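Local coordinates for protein putative aspartyl-tRNA synthetase (PDB 6OD8) that probably attaches L-aspartate to tRNA(Asp) at the expense of ATP, as a class-II aminoacyl-tRNA synthetase of the cytoplasm, at residues 329-334 against 524-529; 363-368 against 441-446; 402-407 against 423-428; 408-413 against 431-436; 449-454 against 472-477. All blocks are in the same frame, centred on the assembly; numbering follows the deposited sequence.

Contact 1 of 5, residues 329-334 against 524-529. With EDO (1,2-ethanediol), chain H.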
# COMPACT_ATOMS: atom_id res chain seq x y z
N ASP A 329 -9.20 3.14 20.69
CA ASP A 329 -9.63 1.74 20.69
C ASP A 329 -9.17 1.03 19.42
O ASP A 329 -8.65 -0.10 19.48
CB ASP A 329 -11.16 1.66 20.80
CG ASP A 329 -11.69 2.00 22.19
OD1 ASP A 329 -10.91 2.14 23.15
OD2 ASP A 329 -12.93 2.16 22.31
N VAL A 330 -9.36 1.66 18.25
CA VAL A 330 -8.94 1.05 16.99
C VAL A 330 -7.42 0.92 16.93
O VAL A 330 -6.89 -0.13 16.56
CB VAL A 330 -9.49 1.86 15.79
CG1 VAL A 330 -8.76 1.53 14.49
CG2 VAL A 330 -11.01 1.57 15.65
N ALA A 331 -6.71 1.98 17.31
CA ALA A 331 -5.25 1.97 17.25
C ALA A 331 -4.65 0.87 18.13
O ALA A 331 -3.70 0.20 17.73
CB ALA A 331 -4.72 3.35 17.68
N GLU A 332 -5.20 0.68 19.34
CA GLU A 332 -4.67 -0.37 20.21
C GLU A 332 -4.97 -1.76 19.66
O GLU A 332 -4.13 -2.67 19.75
CB GLU A 332 -5.26 -0.24 21.62
CG GLU A 332 -4.69 0.92 22.41
CD GLU A 332 -5.40 1.10 23.75
OE1 GLU A 332 -6.48 0.49 23.93
OE2 GLU A 332 -4.88 1.84 24.61
N SER A 333 -6.19 -1.96 19.17
CA SER A 333 -6.53 -3.25 18.59
C SER A 333 -5.67 -3.52 17.35
O SER A 333 -5.27 -4.66 17.10
CB SER A 333 -8.01 -3.30 18.22
OG SER A 333 -8.83 -3.15 19.37
N LEU A 334 -5.38 -2.46 16.59
CA LEU A 334 -4.53 -2.59 15.40
C LEU A 334 -3.12 -3.02 15.78
O LEU A 334 -2.55 -3.94 15.18
CB LEU A 334 -4.50 -1.25 14.64
CG LEU A 334 -3.41 -1.06 13.60
CD1 LEU A 334 -3.66 -1.98 12.42
CD2 LEU A 334 -3.35 0.40 13.12
N GLY A 524 -11.38 11.63 13.79
CA GLY A 524 -10.05 11.60 14.38
C GLY A 524 -9.21 10.54 13.69
O GLY A 524 -9.69 9.82 12.82
N GLY A 525 -7.93 10.47 14.05
CA GLY A 525 -7.08 9.54 13.32
C GLY A 525 -5.70 9.50 13.92
O GLY A 525 -5.46 10.10 14.97
N PHE A 526 -4.79 8.81 13.24
CA PHE A 526 -3.42 8.66 13.72
C PHE A 526 -2.53 8.26 12.56
O PHE A 526 -3.01 7.81 11.52
CB PHE A 526 -3.34 7.63 14.85
CG PHE A 526 -3.92 6.28 14.49
CD1 PHE A 526 -3.12 5.28 13.95
CD2 PHE A 526 -5.27 5.99 14.75
CE1 PHE A 526 -3.65 4.03 13.63
CE2 PHE A 526 -5.81 4.74 14.47
CZ PHE A 526 -5.01 3.77 13.89
N GLY A 527 -1.22 8.42 12.74
CA GLY A 527 -0.25 7.98 11.74
C GLY A 527 0.87 7.21 12.41
O GLY A 527 1.15 7.40 13.60
N ILE A 528 1.51 6.32 11.64
CA ILE A 528 2.59 5.47 12.14
C ILE A 528 3.70 5.44 11.11
O ILE A 528 3.43 5.16 9.94
CB ILE A 528 2.13 4.02 12.40
CG1 ILE A 528 0.85 3.94 13.22
CG2 ILE A 528 3.27 3.18 13.02
CD1 ILE A 528 0.13 2.58 13.03
N GLY A 529 4.95 5.68 11.53
CA GLY A 529 6.09 5.47 10.63
C GLY A 529 6.45 4.00 10.46
O GLY A 529 6.71 3.30 11.45
C1 EDO H . -7.68 -2.43 22.80
O1 EDO H . -8.15 -3.77 22.54
C2 EDO H . -8.83 -1.44 22.86
O2 EDO H . -9.78 -1.74 21.83
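A331 and F526 show how a helix can be seated on a strand through one aromatic ring. The methyl of A331 lies over a face of the F526 ring, its CB 3.9 Å from the ring centroid and 19° off the normal, a CH-pi contact shifted toward the rim at CE2. L334 works at the edge: its CD2 comes near the ring plane, sits 3.7 Å from F526 CE1 and reaches I528 CD1 at 4.1 Å. V330 CG1 adds a looser touch at the edge, 4.4 Å from F526 CE2. No hydrogen bond joins the two segments.

The side of the helix turned from the strand is more open, carrying the partly exposed D329 and S333. There an ethanediol, probably from the crystallisation liquor, has its O2 hydrogen-bonded to D329 O (3.1 Å) and to S333 OG (3.0 Å). D329 and E332 form salt bridges with R401, and D329 OD2 bonds Y68 of the second subunit.

Strand 523-529, with its glycine-rich run leading into helix 530-538, matches motif 3 of class-II synthetases. It lies between strands 310-319 and 480-487; Y473 and M475 of strand 472-477 also meet A331, and helix 215-237 packs against L334.

Contact 2 of 5, residues 363-368 against 441-446. With EDO (1,2-ethanediol), chain K.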
# COMPACT_ATOMS: atom_id res chain seq x y z
N TRP A 363 3.96 -6.07 24.97
CA TRP A 363 3.01 -4.98 24.77
C TRP A 363 1.78 -5.08 25.67
O TRP A 363 0.98 -4.14 25.68
CB TRP A 363 2.59 -4.89 23.29
CG TRP A 363 1.75 -6.01 22.73
CD1 TRP A 363 0.39 -6.02 22.57
CD2 TRP A 363 2.22 -7.27 22.23
NE1 TRP A 363 -0.01 -7.21 22.00
CE2 TRP A 363 1.09 -8.00 21.81
CE3 TRP A 363 3.49 -7.85 22.10
CZ2 TRP A 363 1.20 -9.28 21.25
CZ3 TRP A 363 3.59 -9.12 21.57
CH2 TRP A 363 2.45 -9.82 21.15
N LYS A 364 1.62 -6.17 26.42
CA LYS A 364 0.49 -6.38 27.32
C LYS A 364 0.95 -6.42 28.76
O LYS A 364 1.97 -7.05 29.08
CB LYS A 364 -0.22 -7.71 27.02
CG LYS A 364 -0.76 -7.89 25.61
CD LYS A 364 -1.66 -9.12 25.54
CE LYS A 364 -2.13 -9.38 24.13
NZ LYS A 364 -3.24 -10.39 24.10
N LEU A 365 0.18 -5.80 29.65
CA LEU A 365 0.30 -6.13 31.07
C LEU A 365 -0.19 -7.55 31.31
O LEU A 365 -1.10 -8.04 30.64
CB LEU A 365 -0.51 -5.15 31.92
CG LEU A 365 0.16 -3.88 32.46
CD1 LEU A 365 0.54 -2.99 31.33
CD2 LEU A 365 -0.77 -3.14 33.44
N THR A 366 0.41 -8.23 32.30
CA THR A 366 -0.16 -9.50 32.72
C THR A 366 -1.42 -9.25 33.55
O THR A 366 -1.58 -8.18 34.15
CB THR A 366 0.84 -10.31 33.55
OG1 THR A 366 1.07 -9.66 34.80
CG2 THR A 366 2.16 -10.49 32.81
N PRO A 367 -2.37 -10.19 33.56
CA PRO A 367 -3.51 -10.04 34.47
C PRO A 367 -3.08 -9.83 35.91
O PRO A 367 -3.71 -9.05 36.63
CB PRO A 367 -4.30 -11.35 34.28
CG PRO A 367 -3.92 -11.80 32.88
CD PRO A 367 -2.48 -11.40 32.71
N GLU A 368 -1.98 -10.46 36.32
CA GLU A 368 -1.51 -10.35 37.70
C GLU A 368 -1.02 -8.94 38.02
O GLU A 368 -1.32 -8.40 39.09
CB GLU A 368 -0.41 -11.38 37.96
CG GLU A 368 -0.89 -12.83 37.98
CD GLU A 368 -1.21 -13.40 36.59
OE1 GLU A 368 -0.63 -12.94 35.58
OE2 GLU A 368 -2.05 -14.32 36.51
N TYR A 441 5.15 -1.34 35.45
CA TYR A 441 4.05 -2.07 34.83
C TYR A 441 4.49 -3.28 34.02
O TYR A 441 3.64 -4.11 33.69
CB TYR A 441 3.23 -1.15 33.91
CG TYR A 441 2.61 0.01 34.69
CD1 TYR A 441 1.45 -0.16 35.43
CD2 TYR A 441 3.22 1.27 34.70
CE1 TYR A 441 0.90 0.90 36.17
CE2 TYR A 441 2.67 2.33 35.41
CZ TYR A 441 1.51 2.14 36.15
OH TYR A 441 0.96 3.17 36.90
N GLY A 442 5.77 -3.37 33.65
CA GLY A 442 6.29 -4.54 32.96
C GLY A 442 6.08 -4.57 31.47
O GLY A 442 6.21 -5.64 30.86
N THR A 443 5.77 -3.43 30.85
CA THR A 443 5.42 -3.39 29.44
C THR A 443 6.31 -2.41 28.69
O THR A 443 6.75 -1.39 29.24
CB THR A 443 3.95 -3.03 29.22
OG1 THR A 443 3.66 -3.08 27.81
CG2 THR A 443 3.63 -1.65 29.76
N ASP A 444 6.60 -2.76 27.44
CA ASP A 444 7.36 -1.94 26.50
C ASP A 444 6.48 -1.05 25.64
O ASP A 444 7.01 -0.33 24.78
CB ASP A 444 8.19 -2.83 25.54
CG ASP A 444 9.19 -3.72 26.25
OD1 ASP A 444 9.92 -3.24 27.14
OD2 ASP A 444 9.24 -4.92 25.90
N PHE A 445 5.15 -1.08 25.84
CA PHE A 445 4.18 -0.38 25.01
C PHE A 445 3.16 0.31 25.89
O PHE A 445 2.58 -0.33 26.77
CB PHE A 445 3.46 -1.35 24.07
CG PHE A 445 2.55 -0.68 23.07
CD1 PHE A 445 3.02 -0.33 21.82
CD2 PHE A 445 1.24 -0.35 23.40
CE1 PHE A 445 2.21 0.30 20.89
CE2 PHE A 445 0.43 0.28 22.47
CZ PHE A 445 0.91 0.61 21.22
N PHE A 446 2.89 1.59 25.64
CA PHE A 446 1.87 2.27 26.45
C PHE A 446 1.44 3.54 25.73
O PHE A 446 2.12 4.04 24.82
CB PHE A 446 2.37 2.57 27.87
CG PHE A 446 3.30 3.75 27.97
CD1 PHE A 446 2.81 5.00 28.31
CD2 PHE A 446 4.67 3.61 27.74
CE1 PHE A 446 3.66 6.11 28.42
CE2 PHE A 446 5.51 4.71 27.80
CZ PHE A 446 5.01 5.95 28.16
C1 EDO K . 11.49 1.18 27.81
O1 EDO K . 12.77 0.96 28.42
C2 EDO K . 10.73 -0.13 27.72
O2 EDO K . 11.25 -0.94 26.66
O HOH W 1 0.82 -2.30 27.52
O HOH W 2 3.68 -7.51 30.93
O HOH W 3 2.91 -6.80 33.37
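W363 and F445 meet at their bases and part at their rings. The two CB atoms are 3.7 Å apart, but each aromatic group leads away from the other. In W363, CG sits between the backbone N and the carbonyl carbon (chi1 68°), and NE1 of the indole bonds to N336; in F445, CG is anti to the backbone N (chi1 -173°), and the ring meets that of F335. Thus the stems of two large side chains touch.

L365 and T443 slant across each other, with CD1 of the leucine 3.7 Å from CG2 of the threonine. The same leucine lays CG 3.7 Å from Y441 O, and its CD1 comes to 4.2 Å from Y441 CB. The phenol of Y441 turns elsewhere, its OH bonded to D386.

Between the two segments no direct hydrogen bond forms and three waters join them; direct bonds come one residue earlier, where V362 pairs with D444 and T443 OG1. One water, 2.6 Å from W363 O, also bonds T443 OG1 and F445 O. A second links K364 O with G442 O, and a third links T366 N with Y441 O.

G442, with positive phi, is the first residue past helix 427-441, and the chain then enters strand 445-449. This turn, along which 363-368 packs, closes a beta-alpha-beta crossover running from strand 400-403 through helices 404-412 and 427-441 to its parallel neighbour 445-449.

Contact 3 of 5, residues 402-407 against 423-428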
# COMPACT_ATOMS: atom_id res chain seq x y z
N ILE A 402 -1.95 5.79 30.45
CA ILE A 402 -1.70 6.66 31.59
C ILE A 402 -2.00 8.08 31.15
O ILE A 402 -1.54 8.52 30.09
CB ILE A 402 -0.24 6.56 32.12
CG1 ILE A 402 0.11 5.11 32.45
CG2 ILE A 402 -0.05 7.44 33.38
CD1 ILE A 402 1.56 4.93 32.90
N ASN A 403 -2.81 8.78 31.94
CA ASN A 403 -3.06 10.19 31.70
C ASN A 403 -1.74 10.97 31.72
O ASN A 403 -0.85 10.69 32.53
CB ASN A 403 -4.02 10.73 32.76
CG ASN A 403 -4.16 12.21 32.70
OD1 ASN A 403 -3.44 12.94 33.38
ND2 ASN A 403 -5.08 12.68 31.89
N TYR A 404 -1.63 11.95 30.83
CA TYR A 404 -0.43 12.77 30.71
C TYR A 404 -0.01 13.37 32.06
O TYR A 404 1.19 13.40 32.39
CB TYR A 404 -0.67 13.88 29.68
CG TYR A 404 0.56 14.68 29.34
CD1 TYR A 404 1.36 14.31 28.26
CD2 TYR A 404 0.93 15.81 30.08
CE1 TYR A 404 2.49 15.03 27.93
CE2 TYR A 404 2.06 16.54 29.75
CZ TYR A 404 2.84 16.15 28.68
OH TYR A 404 3.97 16.85 28.34
N MET A 405 -0.97 13.86 32.85
CA MET A 405 -0.58 14.48 34.12
C MET A 405 -0.02 13.45 35.09
O MET A 405 0.88 13.78 35.86
CB MET A 405 -1.76 15.23 34.74
CG MET A 405 -2.17 16.45 33.92
SD MET A 405 -3.45 17.42 34.77
CE MET A 405 -4.90 16.48 34.31
N HIS A 406 -0.50 12.21 35.03
CA HIS A 406 0.11 11.17 35.86
C HIS A 406 1.45 10.72 35.29
O HIS A 406 2.31 10.28 36.06
CB HIS A 406 -0.86 10.00 36.02
CG HIS A 406 -2.08 10.35 36.81
ND1 HIS A 406 -2.06 10.51 38.18
CD2 HIS A 406 -3.35 10.62 36.42
CE1 HIS A 406 -3.27 10.83 38.61
NE2 HIS A 406 -4.07 10.93 37.56
N CYS A 407 1.65 10.81 33.97
CA CYS A 407 2.98 10.59 33.42
C CYS A 407 3.97 11.60 33.95
O CYS A 407 5.13 11.26 34.21
CB CYS A 407 2.96 10.67 31.89
SG CYS A 407 2.09 9.31 31.05
N ASP A 423 4.10 20.99 31.32
CA ASP A 423 5.43 20.93 30.72
C ASP A 423 5.49 19.82 29.66
O ASP A 423 4.74 18.85 29.71
CB ASP A 423 6.50 20.71 31.80
CG ASP A 423 6.83 22.00 32.55
OD1 ASP A 423 6.34 23.07 32.13
OD2 ASP A 423 7.57 21.94 33.56
N ASP A 424 6.39 19.99 28.70
CA ASP A 424 6.49 19.06 27.59
C ASP A 424 7.48 17.95 27.92
O ASP A 424 8.49 18.17 28.58
CB ASP A 424 6.92 19.78 26.31
CG ASP A 424 5.85 20.75 25.79
OD1 ASP A 424 4.65 20.57 26.12
OD2 ASP A 424 6.22 21.69 25.06
N ILE A 425 7.18 16.74 27.46
CA ILE A 425 8.03 15.58 27.69
C ILE A 425 8.92 15.41 26.46
O ILE A 425 8.50 14.86 25.43
CB ILE A 425 7.19 14.34 27.99
CG1 ILE A 425 6.29 14.62 29.21
CG2 ILE A 425 8.10 13.15 28.26
CD1 ILE A 425 5.47 13.45 29.71
N ASN A 426 10.18 15.86 26.56
CA ASN A 426 11.12 15.86 25.43
C ASN A 426 11.60 14.45 25.08
O ASN A 426 10.95 13.46 25.41
CB ASN A 426 12.31 16.78 25.71
CG ASN A 426 13.28 16.21 26.76
OD1 ASN A 426 14.22 15.49 26.44
ND2 ASN A 426 13.05 16.56 28.01
N THR A 427 12.74 14.35 24.39
CA THR A 427 13.21 13.04 23.95
C THR A 427 14.03 12.33 25.02
O THR A 427 13.93 11.10 25.18
CB THR A 427 14.01 13.16 22.65
OG1 THR A 427 13.22 13.81 21.66
CG2 THR A 427 14.37 11.77 22.13
N THR A 428 14.84 13.06 25.79
CA THR A 428 15.45 12.44 26.96
C THR A 428 14.38 12.02 27.97
O THR A 428 14.50 10.96 28.60
CB THR A 428 16.46 13.39 27.61
OG1 THR A 428 17.43 13.79 26.64
CG2 THR A 428 17.18 12.69 28.76
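Y404 and I425 reach toward each other tip to tip, and the phenol goes a step further to hold the backbone two residues before the isoleucine. Y404 OH donates to D423 O over a short 2.5 Å; the hydroxyl lies in the carbonyl plane, on a lone pair, with a C=O...O angle of 142°, and the acceptor lies in the plane of the ring at its edge. Beside this polar grip, I425 CG1 is 3.3 Å from Y404 OH, and I425 CD1 is 3.8 Å from Y404 CE1. The same terminal methyl also approaches C407 CB, at 4.3 Å. D424 turns its side chain away; its OD1 is buried by the contact and has no partner in the model.

The next shell fixes where these groups stand. CG of Y404 is anti to the backbone N (chi1 -172°), which starts the ring on its way toward 423-428 from the first turn of its helix. That turn is capped by N403, whose OD1 takes M405 N at 2.7 Å from above its carbonyl plane and H406 N more weakly. On the other segment D423 OD2 bonds to A420 N, and N426 caps the start of the following helix, with a weak bond from T428 N to its OD1.

Farther out, the Y404 ring meets that of F451, and P452 also touches it. I425 rests on I408 and L411, farther along helix 404-412. The contact lies where strand 400-403 passes into helix 404-412, beside strand 445-449, and loop 423-426 leads into helix 427-441.

Contact 4 of 5, residues 408-413 against 431-436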
# COMPACT_ATOMS: atom_id res chain seq x y z
N ILE A 408 3.56 12.87 34.04
CA ILE A 408 4.40 13.89 34.65
C ILE A 408 4.73 13.51 36.09
O ILE A 408 5.88 13.63 36.53
CB ILE A 408 3.71 15.27 34.59
CG1 ILE A 408 3.56 15.77 33.15
CG2 ILE A 408 4.47 16.29 35.49
CD1 ILE A 408 4.87 16.17 32.50
N GLU A 409 3.72 13.06 36.84
CA GLU A 409 3.96 12.73 38.25
C GLU A 409 4.92 11.55 38.37
O GLU A 409 5.75 11.52 39.28
CB GLU A 409 2.65 12.41 38.96
CG GLU A 409 1.70 13.58 39.08
CD GLU A 409 0.36 13.15 39.65
OE1 GLU A 409 0.27 12.03 40.19
OE2 GLU A 409 -0.61 13.94 39.55
N LEU A 410 4.82 10.59 37.44
CA LEU A 410 5.72 9.43 37.47
C LEU A 410 7.16 9.85 37.21
O LEU A 410 8.08 9.42 37.92
CB LEU A 410 5.25 8.39 36.45
CG LEU A 410 6.05 7.10 36.28
CD1 LEU A 410 6.27 6.40 37.61
CD2 LEU A 410 5.34 6.17 35.30
N LEU A 411 7.37 10.69 36.19
CA LEU A 411 8.69 11.26 35.96
C LEU A 411 9.20 11.97 37.19
O LEU A 411 10.37 11.83 37.55
CB LEU A 411 8.64 12.23 34.77
CG LEU A 411 8.73 11.57 33.41
CD1 LEU A 411 8.21 12.52 32.35
CD2 LEU A 411 10.19 11.20 33.15
N ASN A 412 8.34 12.74 37.85
CA ASN A 412 8.78 13.52 38.99
C ASN A 412 9.25 12.65 40.15
O ASN A 412 9.91 13.17 41.06
CB ASN A 412 7.65 14.47 39.46
CG ASN A 412 7.53 15.72 38.58
OD1 ASN A 412 8.46 16.08 37.87
ND2 ASN A 412 6.37 16.38 38.63
N THR A 413 8.94 11.35 40.16
CA THR A 413 9.43 10.53 41.27
C THR A 413 10.94 10.37 41.24
O THR A 413 11.54 10.08 42.28
CB THR A 413 8.79 9.14 41.29
OG1 THR A 413 9.14 8.42 40.11
CG2 THR A 413 7.27 9.23 41.43
N LYS A 431 12.31 8.59 27.00
CA LYS A 431 12.97 7.33 27.30
C LYS A 431 12.98 7.07 28.80
O LYS A 431 12.80 5.92 29.23
CB LYS A 431 14.38 7.28 26.71
CG LYS A 431 14.38 6.57 25.35
CD LYS A 431 15.76 6.15 24.86
CE LYS A 431 16.25 7.08 23.77
NZ LYS A 431 16.75 6.34 22.57
N LEU A 432 13.16 8.12 29.61
CA LEU A 432 13.07 7.93 31.06
C LEU A 432 11.67 7.45 31.44
O LEU A 432 11.52 6.51 32.23
CB LEU A 432 13.44 9.22 31.80
CG LEU A 432 13.38 9.16 33.33
CD1 LEU A 432 14.28 8.06 33.86
CD2 LEU A 432 13.80 10.51 33.96
N LEU A 433 10.64 8.03 30.83
CA LEU A 433 9.28 7.64 31.14
C LEU A 433 9.03 6.18 30.78
O LEU A 433 8.42 5.44 31.55
CB LEU A 433 8.28 8.55 30.42
CG LEU A 433 6.80 8.22 30.59
CD1 LEU A 433 6.38 8.26 32.07
CD2 LEU A 433 5.91 9.13 29.73
N GLY A 434 9.51 5.76 29.61
CA GLY A 434 9.32 4.38 29.19
C GLY A 434 10.04 3.39 30.08
O GLY A 434 9.55 2.28 30.31
N LYS A 435 11.22 3.77 30.60
CA LYS A 435 11.91 2.92 31.56
C LYS A 435 11.12 2.81 32.86
O LYS A 435 10.96 1.71 33.40
CB LYS A 435 13.32 3.45 31.83
N LEU A 436 10.61 3.94 33.37
CA LEU A 436 9.77 3.90 34.57
C LEU A 436 8.52 3.06 34.34
O LEU A 436 8.10 2.31 35.24
CB LEU A 436 9.39 5.32 34.99
CG LEU A 436 10.54 6.21 35.47
CD1 LEU A 436 10.13 7.68 35.68
CD2 LEU A 436 11.09 5.64 36.77
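L410, L411, L433 and L436 carry an almost wholly aliphatic interface, with L432 at its margin. L410 and L436 slide past each other in opposite directions, CG of the first 4.0 Å from CB of the second. L410 and L433 instead cross at about a right angle, their methyls CD2 and CD1 also 4.0 Å apart. L411 engages L432 through its CD2, which lies 3.8 Å from L432 CD2.

The axes of 408-412 and 431-436 are nearly perpendicular, at 86°, and approach to 9.7 Å. Both helices belong to the connection between the parallel neighbouring strands 400-403 and 445-449, a beta-alpha-beta crossover whose connection holds two helices, joined by a loop and packed against each other.

Side chains also meet backbone: L436 CD1 rests 3.5 Å from L410 O and near L411 CA, and L411 CD2 lies 4.0 Å from L433 N.

Polar bonds stay within the segments or lead outward. L410 O accepts twice from T413: from OG1 at 2.6 Å, in the carbonyl plane with a C=O...O angle of 155°, and from N at 3.1 Å. On the outer side of 431-436, K431 reaches away to a salt bridge with E480.

Contact 5 of 5, residues 449-454 against 472-477. With EDO (1,2-ethanediol), chain E.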
# COMPACT_ATOMS: atom_id res chain seq x y z
N ASP A 449 -2.16 9.83 27.60
CA ASP A 449 -3.46 10.36 27.23
C ASP A 449 -3.60 11.83 27.63
O ASP A 449 -3.26 12.20 28.75
CB ASP A 449 -4.55 9.51 27.91
CG ASP A 449 -5.92 9.87 27.46
OD1 ASP A 449 -6.06 10.21 26.27
OD2 ASP A 449 -6.85 9.81 28.30
N ARG A 450 -4.12 12.65 26.71
CA ARG A 450 -4.50 14.05 26.92
C ARG A 450 -3.30 14.98 26.94
O ARG A 450 -2.94 15.52 28.00
CB ARG A 450 -5.31 14.22 28.21
CG ARG A 450 -6.80 14.14 28.07
CD ARG A 450 -7.49 14.69 29.31
NE ARG A 450 -8.93 14.81 29.11
CZ ARG A 450 -9.70 15.73 29.68
NH1 ARG A 450 -9.16 16.63 30.49
NH2 ARG A 450 -11.00 15.76 29.43
N PHE A 451 -2.71 15.22 25.78
CA PHE A 451 -1.49 16.02 25.71
C PHE A 451 -1.80 17.50 25.87
O PHE A 451 -2.90 17.95 25.55
CB PHE A 451 -0.77 15.78 24.39
CG PHE A 451 0.31 14.76 24.48
CD1 PHE A 451 1.63 15.11 24.27
CD2 PHE A 451 0.00 13.46 24.82
CE1 PHE A 451 2.65 14.15 24.36
CE2 PHE A 451 0.99 12.51 24.92
CZ PHE A 451 2.33 12.86 24.70
N PRO A 452 -0.82 18.29 26.34
CA PRO A 452 -1.03 19.73 26.44
C PRO A 452 -1.24 20.37 25.07
O PRO A 452 -0.64 19.96 24.07
CB PRO A 452 0.25 20.24 27.11
CG PRO A 452 0.89 19.02 27.71
CD PRO A 452 0.52 17.89 26.81
N SER A 453 -2.11 21.38 25.05
CA SER A 453 -2.48 22.06 23.81
C SER A 453 -1.26 22.68 23.13
O SER A 453 -1.16 22.68 21.89
CB SER A 453 -3.54 23.12 24.13
OG SER A 453 -3.43 24.27 23.30
N SER A 454 -0.31 23.19 23.91
CA SER A 454 0.86 23.84 23.35
C SER A 454 1.73 22.89 22.53
O SER A 454 2.51 23.36 21.69
CB SER A 454 1.68 24.48 24.47
OG SER A 454 2.21 23.47 25.30
N SER A 472 -6.21 14.05 22.67
CA SER A 472 -5.12 13.48 21.88
C SER A 472 -4.30 12.54 22.75
O SER A 472 -4.35 12.60 23.98
CB SER A 472 -4.23 14.57 21.31
OG SER A 472 -3.52 15.23 22.34
N TYR A 473 -3.51 11.68 22.11
CA TYR A 473 -2.64 10.76 22.84
C TYR A 473 -1.39 10.49 22.00
O TYR A 473 -1.38 10.68 20.78
CB TYR A 473 -3.36 9.44 23.18
CG TYR A 473 -3.67 8.66 21.92
CD1 TYR A 473 -2.71 7.81 21.34
CD2 TYR A 473 -4.88 8.83 21.26
CE1 TYR A 473 -2.96 7.14 20.14
CE2 TYR A 473 -5.15 8.16 20.06
CZ TYR A 473 -4.20 7.32 19.51
OH TYR A 473 -4.47 6.68 18.33
N ASP A 474 -0.35 9.99 22.67
CA ASP A 474 0.82 9.43 22.01
C ASP A 474 0.96 7.97 22.44
O ASP A 474 0.65 7.62 23.58
CB ASP A 474 2.12 10.16 22.41
CG ASP A 474 2.44 11.36 21.52
OD1 ASP A 474 1.58 11.79 20.72
OD2 ASP A 474 3.57 11.88 21.66
N MET A 475 1.45 7.14 21.52
CA MET A 475 1.88 5.78 21.82
C MET A 475 3.39 5.67 21.78
O MET A 475 4.06 6.27 20.93
CB MET A 475 1.32 4.76 20.83
CG MET A 475 -0.18 4.73 20.76
SD MET A 475 -0.73 3.51 19.53
CE MET A 475 -2.26 2.99 20.28
N PHE A 476 3.92 4.82 22.66
CA PHE A 476 5.35 4.64 22.81
C PHE A 476 5.69 3.16 22.71
O PHE A 476 5.00 2.30 23.27
CB PHE A 476 5.84 5.19 24.17
CG PHE A 476 5.59 6.68 24.34
CD1 PHE A 476 6.58 7.59 24.01
CD2 PHE A 476 4.38 7.15 24.83
CE1 PHE A 476 6.37 8.96 24.14
CE2 PHE A 476 4.15 8.52 24.96
CZ PHE A 476 5.15 9.43 24.64
N ILE A 477 6.78 2.87 21.99
CA ILE A 477 7.37 1.54 21.94
C ILE A 477 8.81 1.67 22.41
O ILE A 477 9.57 2.48 21.87
CB ILE A 477 7.34 0.95 20.51
CG1 ILE A 477 5.90 0.84 19.99
CG2 ILE A 477 8.00 -0.43 20.51
CD1 ILE A 477 5.82 0.25 18.56
C1 EDO E . -5.99 7.57 30.83
O1 EDO E . -6.63 6.93 29.72
C2 EDO E . -5.48 6.51 31.81
O2 EDO E . -6.49 6.18 32.77
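D449 and Y473 form an antiparallel bridge, a non-hydrogen-bonded pair at the end of strand 445-449, where the chain leaves the central sheet and an aromatic side chain folds back over its neighbour strand. The two CA atoms are 4.5 Å apart. Just beyond, R450 N donates to S472 O at 2.7 Å, with a C=O...N angle of 173°, nearly along the C=O axis. R450 has positive phi, and its side chain turns away toward a salt bridge with D465.

F451 points back at strand 472-477. The side chains of F451 and D474 cross at about a right angle, while the planes of the ring and the carboxylate are 39° apart: F451 CZ is 3.4 Å from D474 OD2, F451 CE2 is 3.6 Å from D474 CB, and OD1 lies over one face toward the rim. D474 OD1 is itself bonded to S484 and to R456, which bridges carboxylate and ring through a cation-pi contact with F451. Nearer the backbone, F451 CB sits 3.5 Å from S472 OG, itself bonded to T470 and R456, while the rims of F451 and F476 meet, CZ to CZ, at 4.4 Å.

D449 and Y473 share a sheet face. D449 is bonded there to Y324 and Y325, and Y473 packs on helix 325-342; strand 472-477 runs between 445-449 and 480-487.

How the contacts relate
Contacts 1, 2, 4 and 5 are buried, contact 3 only partly so. Contacts 1, 2, 3 and 5 all reach the same large sheet. Contacts 1 and 5 touch through the helix that covers strand 472-477, and contact 5 joins contact 2 by a probable bond from F476 N to F446 O. Contacts 3 and 4 both use helices 404-412 and 427-441: contact 3 ties the first to the loop leading into the second by a phenol bond, and contact 4 packs the helices through leucines. Chemistry follows place: helix packing in 1 and 4 is apolar, the turn in 2 relies on water, and the strand end in 5 combines backbone pairing with a ring beside a charged carboxylate.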